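Local atomic coordinates of probable amidase (Thermus thermophilus, PDB entry 2DC0), a protein that is a probable amidase of the amidase signature family, built around a large mixed beta sheet flanked by helices. Residues 127-132 with 307-312; 136-141 with 405-410; 201-206 with 287-292; 291-296 with 314-319. One frame throughout, in Å; residues are numbered along the deposited sequence.

Interaction 1. Residues 127-132 with 307-312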
loop_
_atom_site.group_PDB
_atom_site.type_symbol
_atom_site.label_atom_id
_atom_site.label_comp_id
_atom_site.label_asym_id
_atom_site.label_seq_id
_atom_site.Cartn_x
_atom_site.Cartn_y
_atom_site.Cartn_z
ATOM N N GLU A 127 27.002 -6.254 14.205
ATOM C CA GLU A 127 28.224 -7.043 14.287
ATOM C C GLU A 127 28.671 -7.257 12.846
ATOM O O GLU A 127 27.876 -7.643 11.989
ATOM C CB GLU A 127 27.955 -8.369 14.999
ATOM C CG GLU A 127 27.753 -8.195 16.497
ATOM C CD GLU A 127 27.273 -9.458 17.177
ATOM O OE1 GLU A 127 27.719 -10.555 16.778
ATOM O OE2 GLU A 127 26.457 -9.360 18.120
ATOM N N ASN A 128 29.942 -6.987 12.589
ATOM C CA ASN A 128 30.502 -7.069 11.248
ATOM C C ASN A 128 31.937 -7.594 11.357
ATOM O O ASN A 128 32.795 -6.954 11.960
ATOM C CB ASN A 128 30.483 -5.656 10.646
ATOM C CG ASN A 128 30.866 -5.620 9.182
ATOM O OD1 ASN A 128 31.861 -6.210 8.772
ATOM N ND2 ASN A 128 30.084 -4.892 8.387
ATOM N N PRO A 129 32.212 -8.774 10.777
ATOM C CA PRO A 129 33.547 -9.385 10.813
ATOM C C PRO A 129 34.586 -8.661 9.961
ATOM O O PRO A 129 35.786 -8.811 10.183
ATOM C CB PRO A 129 33.286 -10.804 10.319
ATOM C CG PRO A 129 32.191 -10.589 9.310
ATOM C CD PRO A 129 31.264 -9.626 10.035
ATOM N N TRP A 130 34.129 -7.877 8.991
ATOM C CA TRP A 130 35.041 -7.141 8.118
ATOM C C TRP A 130 35.585 -5.870 8.766
ATOM O O TRP A 130 36.787 -5.618 8.757
ATOM C CB TRP A 130 34.330 -6.756 6.816
ATOM C CG TRP A 130 33.845 -7.910 5.985
ATOM C CD1 TRP A 130 32.647 -7.998 5.334
ATOM C CD2 TRP A 130 34.546 -9.130 5.700
ATOM N NE1 TRP A 130 32.556 -9.198 4.665
ATOM C CE2 TRP A 130 33.707 -9.913 4.871
ATOM C CE3 TRP A 130 35.802 -9.638 6.063
ATOM C CZ2 TRP A 130 34.080 -11.179 4.400
ATOM C CZ3 TRP A 130 36.176 -10.902 5.594
ATOM C CH2 TRP A 130 35.313 -11.656 4.771
ATOM N N THR A 131 34.683 -5.073 9.324
ATOM C CA THR A 131 35.029 -3.802 9.950
ATOM C C THR A 131 35.189 -3.907 11.460
ATOM O O THR A 131 35.744 -3.016 12.105
ATOM C CB THR A 131 33.919 -2.783 9.707
ATOM O OG1 THR A 131 32.733 -3.220 10.393
ATOM C CG2 THR A 131 33.616 -2.672 8.218
ATOM N N GLY A 132 34.696 -5.001 12.021
ATOM C CA GLY A 132 34.741 -5.154 13.457
ATOM C C GLY A 132 33.369 -4.688 13.908
ATOM O O GLY A 132 32.736 -3.903 13.212
ATOM N N GLY A 307 33.382 -12.456 -0.356
ATOM C CA GLY A 307 33.424 -11.062 0.035
ATOM C C GLY A 307 32.330 -10.747 1.037
ATOM O O GLY A 307 32.350 -9.693 1.671
ATOM N N PHE A 308 31.372 -11.663 1.171
ATOM C CA PHE A 308 30.258 -11.507 2.102
ATOM C C PHE A 308 30.511 -12.368 3.335
ATOM O O PHE A 308 31.099 -13.444 3.233
ATOM C CB PHE A 308 28.939 -11.963 1.458
ATOM C CG PHE A 308 28.479 -11.104 0.312
ATOM C CD1 PHE A 308 28.031 -9.805 0.531
ATOM C CD2 PHE A 308 28.477 -11.603 -0.989
ATOM C CE1 PHE A 308 27.586 -9.016 -0.529
ATOM C CE2 PHE A 308 28.036 -10.823 -2.056
ATOM C CZ PHE A 308 27.589 -9.525 -1.827
ATOM N N SER A 309 30.066 -11.900 4.497
ATOM C CA SER A 309 30.234 -12.668 5.732
ATOM C C SER A 309 29.284 -13.865 5.671
ATOM O O SER A 309 28.325 -13.861 4.895
ATOM C CB SER A 309 29.889 -11.801 6.943
ATOM O OG SER A 309 28.531 -11.374 6.889
ATOM N N PRO A 310 29.540 -14.911 6.476
ATOM C CA PRO A 310 28.668 -16.095 6.470
ATOM C C PRO A 310 27.181 -15.766 6.669
ATOM O O PRO A 310 26.334 -16.224 5.899
ATOM C CB PRO A 310 29.236 -16.944 7.603
ATOM C CG PRO A 310 30.707 -16.631 7.533
ATOM C CD PRO A 310 30.720 -15.125 7.336
ATOM N N GLN A 311 26.876 -14.975 7.697
ATOM C CA GLN A 311 25.499 -14.576 8.012
ATOM C C GLN A 311 24.830 -13.925 6.804
ATOM O O GLN A 311 23.752 -14.339 6.380
ATOM C CB GLN A 311 25.478 -13.578 9.181
ATOM C CG GLN A 311 24.072 -13.223 9.701
ATOM C CD GLN A 311 23.936 -11.755 10.131
ATOM O OE1 GLN A 311 23.277 -11.438 11.139
ATOM N NE2 GLN A 311 24.549 -10.852 9.359
ATOM N N VAL A 312 25.473 -12.900 6.256
ATOM C CA VAL A 312 24.922 -12.207 5.100
ATOM C C VAL A 312 24.819 -13.128 3.890
ATOM O O VAL A 312 23.820 -13.113 3.179
ATOM C CB VAL A 312 25.773 -10.973 4.731
ATOM C CG1 VAL A 312 25.374 -10.448 3.355
ATOM C CG2 VAL A 312 25.567 -9.881 5.774
#

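Interaction 2. Residues 136-141 with 405-410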
loop_
_atom_site.group_PDB
_atom_site.type_symbol
_atom_site.label_atom_id
_atom_site.label_comp_id
_atom_site.label_asym_id
_atom_site.label_seq_id
_atom_site.Cartn_x
_atom_site.Cartn_y
_atom_site.Cartn_z
ATOM N N ASN A 136 27.751 -0.428 21.178
ATOM C CA ASN A 136 26.740 0.441 21.750
ATOM C C ASN A 136 27.352 1.653 22.436
ATOM O O ASN A 136 28.345 1.538 23.156
ATOM C CB ASN A 136 25.889 -0.355 22.742
ATOM C CG ASN A 136 24.678 0.411 23.206
ATOM O OD1 ASN A 136 24.789 1.378 23.963
ATOM N ND2 ASN A 136 23.506 -0.015 22.754
ATOM N N ALA A 137 26.740 2.814 22.221
ATOM C CA ALA A 137 27.218 4.065 22.798
ATOM C C ALA A 137 27.251 4.063 24.327
ATOM O O ALA A 137 28.147 4.643 24.928
ATOM C CB ALA A 137 26.345 5.219 22.301
ATOM N N VAL A 138 26.276 3.410 24.951
ATOM C CA VAL A 138 26.200 3.371 26.410
ATOM C C VAL A 138 27.055 2.283 27.058
ATOM O O VAL A 138 27.652 2.496 28.116
ATOM C CB VAL A 138 24.737 3.200 26.875
ATOM C CG1 VAL A 138 24.671 3.110 28.393
ATOM C CG2 VAL A 138 23.905 4.380 26.385
ATOM N N ASP A 139 27.119 1.121 26.422
ATOM C CA ASP A 139 27.890 -0.000 26.946
ATOM C C ASP A 139 28.535 -0.716 25.763
ATOM O O ASP A 139 27.852 -1.385 24.988
ATOM C CB ASP A 139 26.940 -0.941 27.703
ATOM C CG ASP A 139 27.645 -2.125 28.328
ATOM O OD1 ASP A 139 28.805 -2.395 27.955
ATOM O OD2 ASP A 139 27.024 -2.797 29.188
ATOM N N PRO A 140 29.866 -0.587 25.613
ATOM C CA PRO A 140 30.612 -1.214 24.518
ATOM C C PRO A 140 30.561 -2.740 24.472
ATOM O O PRO A 140 31.013 -3.344 23.500
ATOM C CB PRO A 140 32.027 -0.672 24.714
ATOM C CG PRO A 140 32.117 -0.539 26.207
ATOM C CD PRO A 140 30.788 0.086 26.549
ATOM N N SER A 141 30.007 -3.364 25.510
ATOM C CA SER A 141 29.895 -4.822 25.541
ATOM C C SER A 141 28.564 -5.243 24.929
ATOM O O SER A 141 28.327 -6.428 24.698
ATOM C CB SER A 141 29.987 -5.350 26.985
ATOM O OG SER A 141 28.870 -4.940 27.764
ATOM N N GLY A 405 19.894 -0.286 32.789
ATOM C CA GLY A 405 20.632 0.953 32.584
ATOM C C GLY A 405 20.820 1.265 31.110
ATOM O O GLY A 405 21.583 2.163 30.746
HETATM N N MSE A 406 19.992 0.337 30.205
HETATM C CA MSE A 406 20.163 0.589 28.758
HETATM C C MSE A 406 18.931 1.277 28.194
HETATM O O MSE A 406 17.825 1.115 28.709
HETATM C CB MSE A 406 20.400 -0.735 28.036
HETATM C CG MSE A 406 21.687 -1.419 28.459
HETATM SE SE MSE A 406 23.246 -0.387 27.940
HETATM C CE MSE A 406 23.181 -0.768 26.036
ATOM N N PRO A 407 19.113 2.071 27.128
ATOM C CA PRO A 407 18.012 2.792 26.481
ATOM C C PRO A 407 17.009 1.832 25.856
ATOM O O PRO A 407 17.382 0.772 25.348
ATOM C CB PRO A 407 18.721 3.624 25.406
ATOM C CG PRO A 407 20.098 3.815 25.964
ATOM C CD PRO A 407 20.407 2.464 26.548
ATOM N N VAL A 408 15.737 2.211 25.910
ATOM C CA VAL A 408 14.659 1.435 25.310
ATOM C C VAL A 408 13.813 2.446 24.549
ATOM O O VAL A 408 13.348 3.423 25.132
ATOM C CB VAL A 408 13.757 0.768 26.357
ATOM C CG1 VAL A 408 12.658 -0.027 25.643
ATOM C CG2 VAL A 408 14.571 -0.150 27.250
ATOM N N GLY A 409 13.613 2.220 23.256
ATOM C CA GLY A 409 12.840 3.165 22.471
ATOM C C GLY A 409 11.364 2.875 22.280
ATOM O O GLY A 409 10.900 1.748 22.478
ATOM N N LEU A 410 10.626 3.912 21.890
ATOM C CA LEU A 410 9.187 3.825 21.651
ATOM C C LEU A 410 8.877 4.170 20.202
ATOM O O LEU A 410 9.473 5.085 19.629
ATOM C CB LEU A 410 8.435 4.807 22.557
ATOM C CG LEU A 410 6.914 4.883 22.398
ATOM C CD1 LEU A 410 6.273 3.615 22.981
ATOM C CD2 LEU A 410 6.372 6.114 23.135
#

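Interaction 3. Residues 201-206 with 287-292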
loop_
_atom_site.group_PDB
_atom_site.type_symbol
_atom_site.label_atom_id
_atom_site.label_comp_id
_atom_site.label_asym_id
_atom_site.label_seq_id
_atom_site.Cartn_x
_atom_site.Cartn_y
_atom_site.Cartn_z
ATOM N N ARG A 201 14.353 -2.320 -2.905
ATOM C CA ARG A 201 13.836 -1.091 -3.488
ATOM C C ARG A 201 12.399 -0.739 -3.116
ATOM O O ARG A 201 12.077 0.438 -2.990
ATOM C CB ARG A 201 13.961 -1.134 -5.012
ATOM C CG ARG A 201 15.392 -1.068 -5.538
ATOM C CD ARG A 201 15.411 -1.347 -7.033
ATOM N NE ARG A 201 14.566 -0.408 -7.766
ATOM C CZ ARG A 201 14.022 -0.661 -8.954
ATOM N NH1 ARG A 201 14.233 -1.831 -9.548
ATOM N NH2 ARG A 201 13.266 0.254 -9.546
ATOM N N SER A 202 11.534 -1.736 -2.937
ATOM C CA SER A 202 10.138 -1.449 -2.607
ATOM C C SER A 202 9.880 -1.378 -1.106
ATOM O O SER A 202 8.737 -1.214 -0.674
ATOM C CB SER A 202 9.208 -2.495 -3.238
ATOM O OG SER A 202 9.359 -3.764 -2.630
ATOM N N THR A 203 10.940 -1.481 -0.312
ATOM C CA THR A 203 10.792 -1.433 1.133
ATOM C C THR A 203 11.813 -0.528 1.824
ATOM O O THR A 203 11.636 -0.179 2.999
ATOM C CB THR A 203 10.888 -2.852 1.729
ATOM O OG1 THR A 203 10.012 -3.726 1.003
ATOM C CG2 THR A 203 10.475 -2.844 3.185
ATOM N N ASP A 204 12.875 -0.148 1.107
ATOM C CA ASP A 204 13.916 0.730 1.679
ATOM C C ASP A 204 13.365 2.129 1.978
ATOM O O ASP A 204 12.472 2.616 1.285
ATOM C CB ASP A 204 15.095 0.933 0.710
ATOM C CG ASP A 204 15.949 -0.305 0.515
ATOM O OD1 ASP A 204 15.855 -1.266 1.310
ATOM O OD2 ASP A 204 16.743 -0.296 -0.456
ATOM N N HIS A 205 13.930 2.773 2.996
ATOM C CA HIS A 205 13.559 4.131 3.403
ATOM C C HIS A 205 14.820 4.886 3.833
ATOM O O HIS A 205 15.695 4.311 4.483
ATOM C CB HIS A 205 12.638 4.140 4.631
ATOM C CG HIS A 205 11.262 3.605 4.397
ATOM N ND1 HIS A 205 11.008 2.269 4.179
ATOM C CD2 HIS A 205 10.056 4.215 4.449
ATOM C CE1 HIS A 205 9.702 2.078 4.112
ATOM N NE2 HIS A 205 9.101 3.243 4.272
ATOM N N ALA A 206 14.908 6.167 3.482
ATOM C CA ALA A 206 16.031 7.003 3.900
ATOM C C ALA A 206 15.481 7.868 5.029
ATOM O O ALA A 206 14.346 8.340 4.954
ATOM C CB ALA A 206 16.509 7.886 2.748
ATOM N N ARG A 287 10.885 -12.986 3.038
ATOM C CA ARG A 287 10.973 -13.467 1.665
ATOM C C ARG A 287 11.031 -12.331 0.654
ATOM O O ARG A 287 11.837 -12.357 -0.273
ATOM C CB ARG A 287 9.791 -14.386 1.345
ATOM C CG ARG A 287 9.688 -15.565 2.289
ATOM C CD ARG A 287 8.702 -16.614 1.800
ATOM N NE ARG A 287 8.655 -17.750 2.720
ATOM C CZ ARG A 287 8.221 -18.964 2.393
ATOM N NH1 ARG A 287 7.794 -19.210 1.161
ATOM N NH2 ARG A 287 8.217 -19.936 3.296
ATOM N N LEU A 288 10.183 -11.326 0.839
ATOM C CA LEU A 288 10.149 -10.205 -0.081
ATOM C C LEU A 288 11.487 -9.467 -0.136
ATOM O O LEU A 288 12.021 -9.226 -1.214
ATOM C CB LEU A 288 9.018 -9.245 0.313
ATOM C CG LEU A 288 8.603 -8.245 -0.769
ATOM C CD1 LEU A 288 7.206 -7.697 -0.494
ATOM C CD2 LEU A 288 9.628 -7.127 -0.819
ATOM N N VAL A 289 12.027 -9.124 1.030
ATOM C CA VAL A 289 13.294 -8.407 1.113
ATOM C C VAL A 289 14.490 -9.243 0.643
ATOM O O VAL A 289 15.311 -8.767 -0.140
ATOM C CB VAL A 289 13.540 -7.901 2.564
ATOM C CG1 VAL A 289 14.991 -7.431 2.735
ATOM C CG2 VAL A 289 12.588 -6.732 2.865
ATOM N N ARG A 290 14.602 -10.479 1.118
ATOM C CA ARG A 290 15.725 -11.325 0.707
ATOM C C ARG A 290 15.720 -11.563 -0.799
ATOM O O ARG A 290 16.781 -11.608 -1.423
ATOM C CB ARG A 290 15.693 -12.661 1.448
ATOM C CG ARG A 290 16.040 -12.516 2.921
ATOM C CD ARG A 290 16.050 -13.845 3.631
ATOM N NE ARG A 290 16.536 -13.720 4.998
ATOM C CZ ARG A 290 16.510 -14.703 5.888
ATOM N NH1 ARG A 290 16.018 -15.887 5.548
ATOM N NH2 ARG A 290 16.976 -14.502 7.115
ATOM N N TYR A 291 14.532 -11.711 -1.383
ATOM C CA TYR A 291 14.433 -11.926 -2.822
ATOM C C TYR A 291 15.001 -10.723 -3.564
ATOM O O TYR A 291 15.840 -10.879 -4.454
ATOM C CB TYR A 291 12.979 -12.129 -3.257
ATOM C CG TYR A 291 12.829 -12.341 -4.755
ATOM C CD1 TYR A 291 12.971 -13.610 -5.317
ATOM C CD2 TYR A 291 12.588 -11.266 -5.613
ATOM C CE1 TYR A 291 12.879 -13.807 -6.699
ATOM C CE2 TYR A 291 12.492 -11.450 -6.997
ATOM C CZ TYR A 291 12.642 -12.726 -7.528
ATOM O OH TYR A 291 12.559 -12.915 -8.886
ATOM N N GLU A 292 14.541 -9.525 -3.206
ATOM C CA GLU A 292 15.013 -8.308 -3.868
ATOM C C GLU A 292 16.492 -8.055 -3.600
ATOM O O GLU A 292 17.233 -7.679 -4.511
ATOM C CB GLU A 292 14.193 -7.076 -3.427
ATOM C CG GLU A 292 12.712 -7.117 -3.824
ATOM C CD GLU A 292 11.982 -5.783 -3.605
ATOM O OE1 GLU A 292 12.536 -4.874 -2.953
ATOM O OE2 GLU A 292 10.839 -5.650 -4.086
#

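Interaction 4. Residues 291-296 with 314-319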
loop_
_atom_site.group_PDB
_atom_site.type_symbol
_atom_site.label_atom_id
_atom_site.label_comp_id
_atom_site.label_asym_id
_atom_site.label_seq_id
_atom_site.Cartn_x
_atom_site.Cartn_y
_atom_site.Cartn_z
ATOM N N TYR A 291 14.532 -11.711 -1.383
ATOM C CA TYR A 291 14.433 -11.926 -2.822
ATOM C C TYR A 291 15.001 -10.723 -3.564
ATOM O O TYR A 291 15.840 -10.879 -4.454
ATOM C CB TYR A 291 12.979 -12.129 -3.257
ATOM C CG TYR A 291 12.829 -12.341 -4.755
ATOM C CD1 TYR A 291 12.971 -13.610 -5.317
ATOM C CD2 TYR A 291 12.588 -11.266 -5.613
ATOM C CE1 TYR A 291 12.879 -13.807 -6.699
ATOM C CE2 TYR A 291 12.492 -11.450 -6.997
ATOM C CZ TYR A 291 12.642 -12.726 -7.528
ATOM O OH TYR A 291 12.559 -12.915 -8.886
ATOM N N GLU A 292 14.541 -9.525 -3.206
ATOM C CA GLU A 292 15.013 -8.308 -3.868
ATOM C C GLU A 292 16.492 -8.055 -3.600
ATOM O O GLU A 292 17.233 -7.679 -4.511
ATOM C CB GLU A 292 14.193 -7.076 -3.427
ATOM C CG GLU A 292 12.712 -7.117 -3.824
ATOM C CD GLU A 292 11.982 -5.783 -3.605
ATOM O OE1 GLU A 292 12.536 -4.874 -2.953
ATOM O OE2 GLU A 292 10.839 -5.650 -4.086
ATOM N N ALA A 293 16.922 -8.268 -2.356
ATOM C CA ALA A 293 18.316 -8.040 -1.985
ATOM C C ALA A 293 19.260 -8.981 -2.728
ATOM O O ALA A 293 20.343 -8.578 -3.163
ATOM C CB ALA A 293 18.491 -8.207 -0.477
ATOM N N ALA A 294 18.852 -10.236 -2.870
ATOM C CA ALA A 294 19.688 -11.207 -3.564
ATOM C C ALA A 294 19.881 -10.827 -5.034
ATOM O O ALA A 294 20.951 -11.042 -5.596
ATOM C CB ALA A 294 19.079 -12.599 -3.455
ATOM N N ARG A 295 18.855 -10.260 -5.656
ATOM C CA ARG A 295 18.978 -9.890 -7.054
ATOM C C ARG A 295 19.886 -8.673 -7.230
ATOM O O ARG A 295 20.463 -8.465 -8.297
ATOM C CB ARG A 295 17.591 -9.655 -7.665
ATOM C CG ARG A 295 16.663 -10.883 -7.550
ATOM C CD ARG A 295 17.363 -12.126 -8.098
ATOM N NE ARG A 295 16.600 -13.379 -8.039
ATOM C CZ ARG A 295 16.229 -14.003 -6.923
ATOM N NH1 ARG A 295 16.524 -13.493 -5.731
ATOM N NH2 ARG A 295 15.614 -15.181 -6.996
ATOM N N ILE A 296 20.025 -7.868 -6.183
ATOM C CA ILE A 296 20.908 -6.709 -6.257
ATOM C C ILE A 296 22.362 -7.162 -6.254
ATOM O O ILE A 296 23.181 -6.657 -7.014
ATOM C CB ILE A 296 20.724 -5.779 -5.052
ATOM C CG1 ILE A 296 19.334 -5.144 -5.101
ATOM C CG2 ILE A 296 21.832 -4.721 -5.036
ATOM C CD1 ILE A 296 19.007 -4.230 -6.314
ATOM N N GLU A 314 24.426 -16.331 3.820
ATOM C CA GLU A 314 23.324 -17.268 4.001
ATOM C C GLU A 314 21.982 -16.609 3.670
ATOM O O GLU A 314 21.129 -17.215 3.010
ATOM C CB GLU A 314 23.308 -17.800 5.438
ATOM C CG GLU A 314 22.050 -18.582 5.795
ATOM C CD GLU A 314 22.100 -19.155 7.199
ATOM O OE1 GLU A 314 22.609 -18.461 8.106
ATOM O OE2 GLU A 314 21.619 -20.291 7.397
ATOM N N ALA A 315 21.795 -15.370 4.121
ATOM C CA ALA A 315 20.551 -14.649 3.852
ATOM C C ALA A 315 20.406 -14.389 2.355
ATOM O O ALA A 315 19.323 -14.548 1.791
ATOM C CB ALA A 315 20.525 -13.325 4.627
ATOM N N LEU A 316 21.496 -13.985 1.710
ATOM C CA LEU A 316 21.454 -13.730 0.280
ATOM C C LEU A 316 21.146 -15.017 -0.485
ATOM O O LEU A 316 20.367 -15.005 -1.442
ATOM C CB LEU A 316 22.778 -13.127 -0.203
ATOM C CG LEU A 316 23.014 -11.661 0.171
ATOM C CD1 LEU A 316 24.375 -11.210 -0.350
ATOM C CD2 LEU A 316 21.907 -10.784 -0.421
ATOM N N LEU A 317 21.745 -16.130 -0.062
ATOM C CA LEU A 317 21.507 -17.417 -0.722
ATOM C C LEU A 317 20.050 -17.835 -0.551
ATOM O O LEU A 317 19.446 -18.417 -1.456
ATOM C CB LEU A 317 22.432 -18.494 -0.149
ATOM C CG LEU A 317 23.904 -18.328 -0.544
ATOM C CD1 LEU A 317 24.766 -19.314 0.225
ATOM C CD2 LEU A 317 24.047 -18.534 -2.048
ATOM N N ALA A 318 19.488 -17.537 0.614
ATOM C CA ALA A 318 18.093 -17.861 0.866
ATOM C C ALA A 318 17.264 -17.033 -0.115
ATOM O O ALA A 318 16.224 -17.480 -0.595
ATOM C CB ALA A 318 17.724 -17.519 2.311
ATOM N N GLY A 319 17.747 -15.829 -0.422
ATOM C CA GLY A 319 17.049 -14.960 -1.357
ATOM C C GLY A 319 17.083 -15.500 -2.782
ATOM O O GLY A 319 16.136 -15.320 -3.552
#

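Interaction 1. Residues 127-132 with 307-312
Trp130 and Pro129 meet Gly307 and Ser309 where an Asx turn in one loop faces the N-cap of helix 310-321. The indole leaves the backbone with CG anti to its own carbonyl carbon (chi1 -61°), and beyond CG the ring runs past the backbone of 307-309. CD1 is the first ring atom near the other segment, 4.0 Å from Gly307 O. The next one round, NE1, comes within 3.0 Å of that same oxygen and 3.7 Å from Ser309 N. NE1 donates to Glu119 OE2. CE2 follows at 3.5 Å from Gly307 O. CZ2 brings the benzene edge against Phe308 C, which lies near the ring plane.

Pro129 adds an apolar touch, its CG lying 3.5 Å from Ser309 CB. The OG of Ser309 turns instead to Glu119 OE1 and caps the helix by accepting a weak bond from Val312 N. One carboxylate thus ties the indole N-H and the capping hydroxyl together from outside both segments. Behind the tryptophan, Asn128 OD1 holds the turn by accepting from two successive backbone N-H groups. Trp130 N reaches it in the carbonyl plane at 2.8 Å, whereas Thr131 N lies above that plane, 3.1 Å from Asn128 OD1.

Interaction 2. Residues 136-141 with 405-410
The amide of Asn136 carries the methyl CE of Met406, a selenomethionine, over one face: CE stands 3.4 Å from each of Asn136 CG, OD1 and ND2, displaced from CG toward the gap between OD1 and ND2. The edges of this buried amide do the polar work. Asn136 OD1 takes Val138 N in the carbonyl plane at 2.7 Å, which makes an Asx turn, and Asp139 N adds a weak bond. Asn136 ND2 donates to Phe178 O and Gln143 O, so the rotation of the amide is fixed from both ends. The second flat group, the carboxylate of Asp139, has one face met by Ser141: OG and N both come to Asp139 OD1 from that side, closing another Asx turn.

The loop with its two Asx turns lies against the start of strand 406-413, just after the tight turn of the antiparallel hairpin it forms with 395-403 in the central sheet. Gly405, with positive phi, sits in that turn. Met406 folds back at its second and third torsions, and the latter (chi3 -74°) swings CE toward the Asn136 tip. The selenium touches two neighbours, 3.7 Å from Asp139 CB and 3.8 Å from Val138 CG1. Here the valine and the selenomethionine run alongside in opposite senses. The other valine branch serves the next residue of the strand: Val138 CG2 rests 3.9 Å from Pro407 CG.

Interaction 3. Residues 201-206 with 287-292
Ser202 offers two donors to the carboxylate of Glu292, one to each oxygen. The backbone N-H of Ser202 reaches Glu292 OE1 on its syn lone pair, 3.3 Å from N to OE1 and almost straight at 173°. The hydroxyl goes to the other oxygen, with Ser202 OG 2.8 Å from Glu292 OE2, again on the syn side but 24° out of the carboxylate plane. OG is set for this between the backbone N and the carbonyl carbon (chi1 69°). Arg201 N also lies close, 3.1 Å from Glu292 OE1, but its angle is too poor for a bond.

Each carboxylate oxygen has a further partner: Ser200 OG for OE1 and Tyr327 OH for OE2. Ser202 OG is met in turn by Arg334 NH2, and Thr203 OG1 bonds to Ser200 OG. Two bonds per oxygen pin down a carboxylate buried inside the protein, and a guanidinium one bond away may offset some of its charge.

Beside this network Leu288 packs one methyl against the loop, CD2 lying 3.8 Å from Ser202 OG and 3.9 Å from Thr203 OG1. The guanidinium of Arg201 leads away from helix 281-296 and makes a salt bridge with Asp329 of the second subunit. The arrangement is a loop held by a helix glutamate through paired syn bonds: in this amidase fold it fixes helix 281-296 to the chain entering strand 206-210 of the central sheet, beside the subunit interface.

Interaction 4. Residues 291-296 with 314-319
Gly319 O receives the hydrogen bond that joins these two segments, from Arg295 NH1 at 2.9 Å with an N-H...O angle of 160°. The oxygen lies near the guanidinium plane, at its edge, while NH1 stands well above the plane of the Gly319 carbonyl. Tyr291 CD1 is beside the same oxygen, 4.0 Å from Gly319 O. Arg295 starts off pointing away from the partner helix; its bend at chi2 (-52°), which turns CD, is part of what brings the tip back. NH2 of the group donates to Leu322 O, and one guanidinium face lies against the Tyr291 ring, NH1 sitting 3.6 Å above the ring plane and offset toward the rim. This is a cation-pi pair within one helix, and Arg328 of the second subunit packs on both residues.

Helices 281-296 and 310-321, linked through the short helix 298-303, cross nearly perpendicularly here (-102°), with segment axes only 7.7 Å apart. Small residues make such closeness possible. Gly319 has no CB; one placed there would come 2.7 Å from Ala294 CB, a clash. Ala294 fits its methyl into the backbone there: CB is 3.4 Å from Leu316 O and 3.6 Å from Gly319 C. One residue back, Ala293 meets the larger side chain of the crossing. Leu316 reaches over with its CD2, which touches Ala294 CA and lies 3.9 Å from Ala293 O, while Leu122 and Leu301 also pack on Leu316.

Overall arrangement
Interactions 3 and 4 share Tyr291 and Glu292 on helix 281-296, and both touch the second subunit. Interaction 4 in turn shares helix 310-321 with interaction 1, where Phe308 packs on Leu316. Interaction 4 thus touches both 1 and 3, which do not touch each other. Interaction 2 is distant, though its loop follows that of interaction 1 in the sequence; its centre is about 28 Å from that of interaction 3, across the chain's centre, and it is only partly buried, with Val138 and Gly405 exposed. Chemistry follows place: a carboxylate network at interaction 3, small-residue helix packing plus one arginine bond at interaction 4, an indole against backbone atoms at interaction 1, and selenium and methyl packing at interaction 2.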